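Local coordinates for ribosomal-protein-alanine acetyltransferase (Clostridium acetobutylicum, PDB 3DNS) that probably transfers an acetyl group to the N-terminal alanine of a ribosomal protein, through the GNAT-type domain that makes up this fragment, at residues Y22-T25 with T31-R34; G33-V38 with S69-F74. All blocks are in the same frame, centred on the assembly; numbering follows the deposited sequence.

Contact 1. Residues Y22-T25 with T31-R34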
ATOM      1  N   TYR A  22      12.039  -1.137   7.978  1.00 22.62           N
ATOM      2  CA  TYR A  22      10.907  -1.350   8.878  1.00 22.69           C
ATOM      3  C   TYR A  22       9.639  -1.257   8.110  1.00 22.34           C
ATOM      4  O   TYR A  22       9.498  -0.395   7.235  1.00 23.87           O
ATOM      5  CB  TYR A  22      10.864  -0.312   9.997  1.00 22.60           C
ATOM      6  CG  TYR A  22      12.084  -0.311  10.833  1.00 21.94           C
ATOM      7  CD1 TYR A  22      12.085  -0.877  12.081  1.00 21.77           C
ATOM      8  CD2 TYR A  22      13.269   0.285  10.354  1.00 22.70           C
ATOM      9  CE1 TYR A  22      13.253  -0.877  12.856  1.00 23.09           C
ATOM     10  CE2 TYR A  22      14.378   0.294  11.090  1.00 23.45           C
ATOM     11  CZ  TYR A  22      14.391  -0.285  12.342  1.00 21.45           C
ATOM     12  OH  TYR A  22      15.592  -0.264  13.041  1.00 25.02           O
ATOM     13  N   LEU A  23       8.704  -2.101   8.489  1.00 21.34           N
ATOM     14  CA  LEU A  23       7.400  -2.219   7.848  1.00 20.51           C
ATOM     15  C   LEU A  23       6.388  -1.453   8.684  1.00 19.81           C
ATOM     16  O   LEU A  23       6.278  -1.691   9.918  1.00 18.71           O
ATOM     17  CB  LEU A  23       7.019  -3.690   7.809  1.00 19.97           C
ATOM     18  CG  LEU A  23       5.711  -4.063   7.134  1.00 22.19           C
ATOM     19  CD1 LEU A  23       5.839  -3.836   5.601  1.00 26.58           C
ATOM     20  CD2 LEU A  23       5.373  -5.547   7.443  1.00 21.49           C
ATOM     21  N   ILE A  24       5.626  -0.570   8.029  1.00 18.85           N
ATOM     22  CA  ILE A  24       4.465   0.084   8.694  1.00 18.76           C
ATOM     23  C   ILE A  24       3.157  -0.572   8.240  1.00 18.22           C
ATOM     24  O   ILE A  24       2.896  -0.668   7.076  1.00 17.46           O
ATOM     25  CB  ILE A  24       4.373   1.629   8.383  1.00 18.26           C
ATOM     26  CG1 ILE A  24       5.766   2.270   8.389  1.00 18.27           C
ATOM     27  CG2 ILE A  24       3.309   2.323   9.289  1.00 17.41           C
ATOM     28  CD1 ILE A  24       5.887   3.688   7.716  1.00 17.11           C
ATOM     29  N   THR A  25       2.333  -0.996   9.190  1.00 19.22           N
ATOM     30  CA  THR A  25       1.012  -1.598   8.874  1.00 19.13           C
ATOM     31  C   THR A  25      -0.081  -0.981   9.744  1.00 20.69           C
ATOM     32  O   THR A  25       0.226  -0.287  10.748  1.00 20.59           O
ATOM     33  CB  THR A  25       0.990  -3.135   9.081  1.00 18.06           C
ATOM     34  OG1 THR A  25       1.283  -3.411  10.424  1.00 19.59           O
ATOM     35  CG2 THR A  25       2.053  -3.804   8.246  1.00 15.01           C
ATOM     36  N   THR A  31      -0.233  -3.173   4.770  1.00 22.61           N
ATOM     37  CA  THR A  31       0.933  -2.303   4.678  1.00 22.51           C
ATOM     38  C   THR A  31       0.552  -0.899   4.244  1.00 21.83           C
ATOM     39  O   THR A  31      -0.116  -0.681   3.243  1.00 21.83           O
ATOM     40  CB  THR A  31       2.030  -2.925   3.805  1.00 22.33           C
ATOM     41  OG1 THR A  31       2.418  -4.148   4.438  1.00 23.28           O
ATOM     42  CG2 THR A  31       3.264  -2.005   3.659  1.00 21.27           C
ATOM     43  N   ILE A  32       0.987   0.041   5.073  1.00 21.95           N
ATOM     44  CA  ILE A  32       0.863   1.476   4.800  1.00 20.76           C
ATOM     45  C   ILE A  32       2.100   1.935   4.018  1.00 21.38           C
ATOM     46  O   ILE A  32       1.987   2.680   3.036  1.00 22.02           O
ATOM     47  CB  ILE A  32       0.745   2.251   6.112  1.00 20.40           C
ATOM     48  CG1 ILE A  32      -0.480   1.771   6.906  1.00 19.61           C
ATOM     49  CG2 ILE A  32       0.689   3.762   5.841  1.00 20.87           C
ATOM     50  CD1 ILE A  32      -0.642   2.416   8.194  1.00 21.18           C
ATOM     51  N   GLY A  33       3.272   1.498   4.467  1.00 20.64           N
ATOM     52  CA  GLY A  33       4.545   1.885   3.894  1.00 20.12           C
ATOM     53  C   GLY A  33       5.729   1.285   4.604  1.00 19.87           C
ATOM     54  O   GLY A  33       5.603   0.292   5.386  1.00 18.76           O
ATOM     55  N   ARG A  34       6.890   1.872   4.340  1.00 19.51           N
ATOM     56  CA  ARG A  34       8.123   1.335   4.901  1.00 20.80           C
ATOM     57  C   ARG A  34       9.069   2.450   5.291  1.00 20.28           C
ATOM     58  O   ARG A  34       8.993   3.535   4.766  1.00 20.96           O
ATOM     59  CB  ARG A  34       8.821   0.447   3.880  1.00 21.45           C
ATOM     60  CG  ARG A  34       8.132  -0.819   3.585  1.00 22.56           C
ATOM     61  CD  ARG A  34       8.801  -1.546   2.447  1.00 22.67           C
ATOM     62  NE  ARG A  34       8.179  -2.863   2.319  1.00 26.68           N
ATOM     63  CZ  ARG A  34       6.981  -3.034   1.791  1.00 26.11           C
ATOM     64  NH1 ARG A  34       6.454  -4.243   1.706  1.00 25.26           N
ATOM     65  NH2 ARG A  34       6.312  -1.977   1.326  1.00 27.30           N
TER
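A chi1 of -178° turns L23 CG away from the backbone N and beside the carbonyl carbon, which brings its CD1 methyl over to T31 and R34, while R34, straight through CG, CD and NE, brings its guanidinium under that methyl. The frame is a beta hairpin of strands 21-26 and 31-41, interrupted by a classic beta bulge: two residues, I32 and G33, are set opposite the single I24. I24 N gives a hydrogen bond of 2.8 Å to G33 O. In return I24 O takes the N-H of I32, with 2.9 Å from I32 N to I24 O, and also a weak, long bond from G33 N. The extra residue shifts the register by one: L23 pairs with R34 and I24 with G33, but T25 then pairs with T31, not I32. L23, T25, T31 and R34 thus share one face of the sheet. There L23 CD1 packs 3.6 Å from T31 OG1, and T25 CG2 lies 3.8 Å from the same oxygen. This face meets the second subunit: T31 OG1 bonds to G57 N of that chain, while R34 NH2 bonds to Y54 OH of its own. I24 lies on the other face, where its CG2 is 4.1 Å from CB of the bulge residue I32. The two side chains run roughly perpendicular, and both touch I67 of helix 61-78. Over the guanidinium of R34, L23 CD1 sits 3.8 Å above the plane, displaced toward the rim.

Contact 2. Residues G33-V38 with S69-F74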
ATOM      1  N   GLY A  33       3.272   1.498   4.467  1.00 20.64           N
ATOM      2  CA  GLY A  33       4.545   1.885   3.894  1.00 20.12           C
ATOM      3  C   GLY A  33       5.729   1.285   4.604  1.00 19.87           C
ATOM      4  O   GLY A  33       5.603   0.292   5.386  1.00 18.76           O
ATOM      5  N   ARG A  34       6.890   1.872   4.340  1.00 19.51           N
ATOM      6  CA  ARG A  34       8.123   1.335   4.901  1.00 20.80           C
ATOM      7  C   ARG A  34       9.069   2.450   5.291  1.00 20.28           C
ATOM      8  O   ARG A  34       8.993   3.535   4.766  1.00 20.96           O
ATOM      9  CB  ARG A  34       8.821   0.447   3.880  1.00 21.45           C
ATOM     10  CG  ARG A  34       8.132  -0.819   3.585  1.00 22.56           C
ATOM     11  CD  ARG A  34       8.801  -1.546   2.447  1.00 22.67           C
ATOM     12  NE  ARG A  34       8.179  -2.863   2.319  1.00 26.68           N
ATOM     13  CZ  ARG A  34       6.981  -3.034   1.791  1.00 26.11           C
ATOM     14  NH1 ARG A  34       6.454  -4.243   1.706  1.00 25.26           N
ATOM     15  NH2 ARG A  34       6.312  -1.977   1.326  1.00 27.30           N
ATOM     16  N   ILE A  35       9.906   2.186   6.270  1.00 20.50           N
ATOM     17  CA  ILE A  35      10.923   3.130   6.695  1.00 20.90           C
ATOM     18  C   ILE A  35      12.236   2.483   6.354  1.00 20.99           C
ATOM     19  O   ILE A  35      12.406   1.285   6.598  1.00 20.25           O
ATOM     20  CB  ILE A  35      10.800   3.440   8.212  1.00 20.95           C
ATOM     21  CG1 ILE A  35       9.673   4.463   8.461  1.00 22.93           C
ATOM     22  CG2 ILE A  35      12.114   3.982   8.788  1.00 19.15           C
ATOM     23  CD1 ILE A  35       9.194   4.470   9.921  1.00 21.48           C
ATOM     24  N   PHE A  36      13.154   3.275   5.772  1.00 21.19           N
ATOM     25  CA  PHE A  36      14.481   2.828   5.426  1.00 19.82           C
ATOM     26  C   PHE A  36      15.469   3.730   6.084  1.00 20.67           C
ATOM     27  O   PHE A  36      15.502   4.919   5.782  1.00 20.54           O
ATOM     28  CB  PHE A  36      14.702   2.911   3.889  1.00 20.08           C
ATOM     29  CG  PHE A  36      13.760   2.090   3.103  1.00 20.76           C
ATOM     30  CD1 PHE A  36      14.041   0.770   2.803  1.00 24.16           C
ATOM     31  CD2 PHE A  36      12.553   2.602   2.709  1.00 23.81           C
ATOM     32  CE1 PHE A  36      13.135  -0.019   2.070  1.00 22.16           C
ATOM     33  CE2 PHE A  36      11.678   1.837   1.980  1.00 21.79           C
ATOM     34  CZ  PHE A  36      11.966   0.526   1.664  1.00 22.67           C
ATOM     35  N   ILE A  37      16.319   3.187   6.945  1.00 20.96           N
ATOM     36  CA  ILE A  37      17.373   4.012   7.572  1.00 21.59           C
ATOM     37  C   ILE A  37      18.496   4.242   6.542  1.00 21.29           C
ATOM     38  O   ILE A  37      19.037   3.304   6.006  1.00 20.67           O
ATOM     39  CB  ILE A  37      17.939   3.399   8.873  1.00 21.39           C
ATOM     40  CG1 ILE A  37      16.799   3.070   9.880  1.00 23.78           C
ATOM     41  CG2 ILE A  37      18.997   4.334   9.512  1.00 20.09           C
ATOM     42  CD1 ILE A  37      16.062   4.258  10.346  1.00 21.11           C
ATOM     43  N   VAL A  38      18.806   5.504   6.297  1.00 21.12           N
ATOM     44  CA  VAL A  38      19.724   5.965   5.249  1.00 21.60           C
ATOM     45  C   VAL A  38      21.049   6.341   5.897  1.00 21.73           C
ATOM     46  O   VAL A  38      22.097   5.938   5.394  1.00 22.24           O
ATOM     47  CB  VAL A  38      19.054   7.082   4.350  1.00 22.62           C
ATOM     48  CG1 VAL A  38      20.007   7.753   3.430  1.00 23.80           C
ATOM     49  CG2 VAL A  38      17.874   6.453   3.517  1.00 22.06           C
ATOM     50  N   SER A  69       4.916  10.213  15.196  1.00 20.08           N
ATOM     51  CA  SER A  69       4.944  10.424  16.619  1.00 20.48           C
ATOM     52  C   SER A  69       5.502   9.196  17.314  1.00 19.40           C
ATOM     53  O   SER A  69       6.357   9.317  18.164  1.00 18.15           O
ATOM     54  CB  SER A  69       3.561  10.829  17.182  1.00 20.97           C
ATOM     55  OG  SER A  69       3.220  12.111  16.696  1.00 22.54           O
ATOM     56  N   VAL A  70       5.018   8.040  16.927  1.00 20.08           N
ATOM     57  CA  VAL A  70       5.497   6.760  17.446  1.00 20.53           C
ATOM     58  C   VAL A  70       6.982   6.575  17.239  1.00 20.46           C
ATOM     59  O   VAL A  70       7.700   6.215  18.192  1.00 20.52           O
ATOM     60  CB  VAL A  70       4.739   5.528  16.800  1.00 20.78           C
ATOM     61  CG1 VAL A  70       5.380   4.230  17.217  1.00 19.85           C
ATOM     62  CG2 VAL A  70       3.187   5.507  17.205  1.00 20.38           C
ATOM     63  N   PHE A  71       7.443   6.815  16.009  1.00 20.60           N
ATOM     64  CA  PHE A  71       8.848   6.585  15.651  1.00 20.35           C
ATOM     65  C   PHE A  71       9.774   7.631  16.278  1.00 20.22           C
ATOM     66  O   PHE A  71      10.884   7.326  16.713  1.00 20.30           O
ATOM     67  CB  PHE A  71       8.996   6.461  14.127  1.00 20.22           C
ATOM     68  CG  PHE A  71      10.186   5.631  13.687  1.00 21.11           C
ATOM     69  CD1 PHE A  71      10.307   4.294  14.064  1.00 21.20           C
ATOM     70  CD2 PHE A  71      11.198   6.187  12.915  1.00 20.98           C
ATOM     71  CE1 PHE A  71      11.396   3.528  13.643  1.00 21.70           C
ATOM     72  CE2 PHE A  71      12.306   5.434  12.541  1.00 20.18           C
ATOM     73  CZ  PHE A  71      12.407   4.119  12.897  1.00 19.61           C
HETATM   74  N   MSE A  72       9.324   8.878  16.372  1.00 21.35           N
HETATM   75  CA  MSE A  72      10.146   9.917  17.019  1.00 21.95           C
HETATM   76  C   MSE A  72      10.351   9.621  18.504  1.00 21.73           C
HETATM   77  O   MSE A  72      11.428   9.762  19.028  1.00 22.08           O
HETATM   78  CB  MSE A  72       9.495  11.331  16.900  1.00 21.92           C
HETATM   79  CG  MSE A  72       9.494  12.033  15.534  1.00 24.15           C
HETATM   80 SE   MSE A  72      11.121  11.860  14.523  0.70 28.55          SE
HETATM   81  CE  MSE A  72      10.632  10.156  13.669  1.00 25.27           C
ATOM     82  N   GLU A  73       9.289   9.232  19.181  1.00 22.37           N
ATOM     83  CA  GLU A  73       9.387   8.848  20.581  1.00 23.02           C
ATOM     84  C   GLU A  73      10.439   7.751  20.767  1.00 23.07           C
ATOM     85  O   GLU A  73      11.283   7.831  21.688  1.00 22.65           O
ATOM     86  CB  GLU A  73       8.027   8.402  21.157  1.00 22.39           C
ATOM     87  CG  GLU A  73       8.069   7.878  22.663  1.00 23.29           C
ATOM     88  CD  GLU A  73       8.216   8.977  23.686  1.00 26.75           C
ATOM     89  OE1 GLU A  73       8.089  10.169  23.308  1.00 29.36           O
ATOM     90  OE2 GLU A  73       8.453   8.666  24.889  1.00 29.65           O
ATOM     91  N   PHE A  74      10.379   6.754  19.896  1.00 23.70           N
ATOM     92  CA  PHE A  74      11.395   5.686  19.830  1.00 23.67           C
ATOM     93  C   PHE A  74      12.836   6.182  19.634  1.00 23.47           C
ATOM     94  O   PHE A  74      13.735   5.772  20.339  1.00 22.86           O
ATOM     95  CB  PHE A  74      11.064   4.738  18.669  1.00 24.11           C
ATOM     96  CG  PHE A  74      12.062   3.564  18.495  1.00 24.38           C
ATOM     97  CD1 PHE A  74      12.245   2.620  19.495  1.00 24.00           C
ATOM     98  CD2 PHE A  74      12.800   3.432  17.324  1.00 25.42           C
ATOM     99  CE1 PHE A  74      13.138   1.577  19.310  1.00 25.62           C
ATOM    100  CE2 PHE A  74      13.695   2.424  17.139  1.00 25.04           C
ATOM    101  CZ  PHE A  74      13.872   1.497  18.117  1.00 24.61           C
TER
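I35 from strand 31-41 and F71 from helix 61-78 meet head-on, a methyl against a ring face. This is helix-on-sheet packing in the alpha/beta GNAT fold, with the helix lying across one side of the central sheet. The CD1 methyl of I35 stands almost squarely over the F71 ring, 4.0 Å from its centroid and only 10° off the ring normal, a CH-pi contact. The second branch of I35 covers the rim of the ring, CG2 lying 4.0 Å from F71 CE2. Both arms of the isoleucine therefore rest on the aromatic group, CD1 near the middle and CG2 toward the end far from the helix. F71 gets there because its CG is anti to the backbone N (chi1 -154°), which sends the ring out from the helix toward the strand. I37, two residues further along the same side of the strand, makes a lighter contact: its CD1 comes up at the ring edge, near the ring plane. The contact is apolar; I35 and F71 are buried, I37 partly exposed. F49 of the adjacent strand 46-53 meets the F71 ring edge-to-face and also touches I35, while L5 of strand 4-6 packs on F71 as well, so the phenyl group is embedded among several strands. At the ring's outer end, I37 CD1 approaches F71 CZ to 4.5 Å.

Strand 31-41 runs through both contacts, which share G33 and R34 and have centres about 10 Å apart. Along the chain, contact 1 comes first, closing the hairpin with strand 21-26; the strand then carries on into contact 2, whose other half, on helix 61-78, follows about 30 residues later. Contact 1 joins neighbours within the sheet, whereas contact 2 ties that sheet to the helix over it. The two touch directly: Y22 O and I35 N are 2.8 Å apart, a probable hydrogen bond, and I24 CD1 packs on I35 CG1. One strand thus leads from a hairpin contacting the second subunit into the hydrophobic core of the acetyltransferase domain.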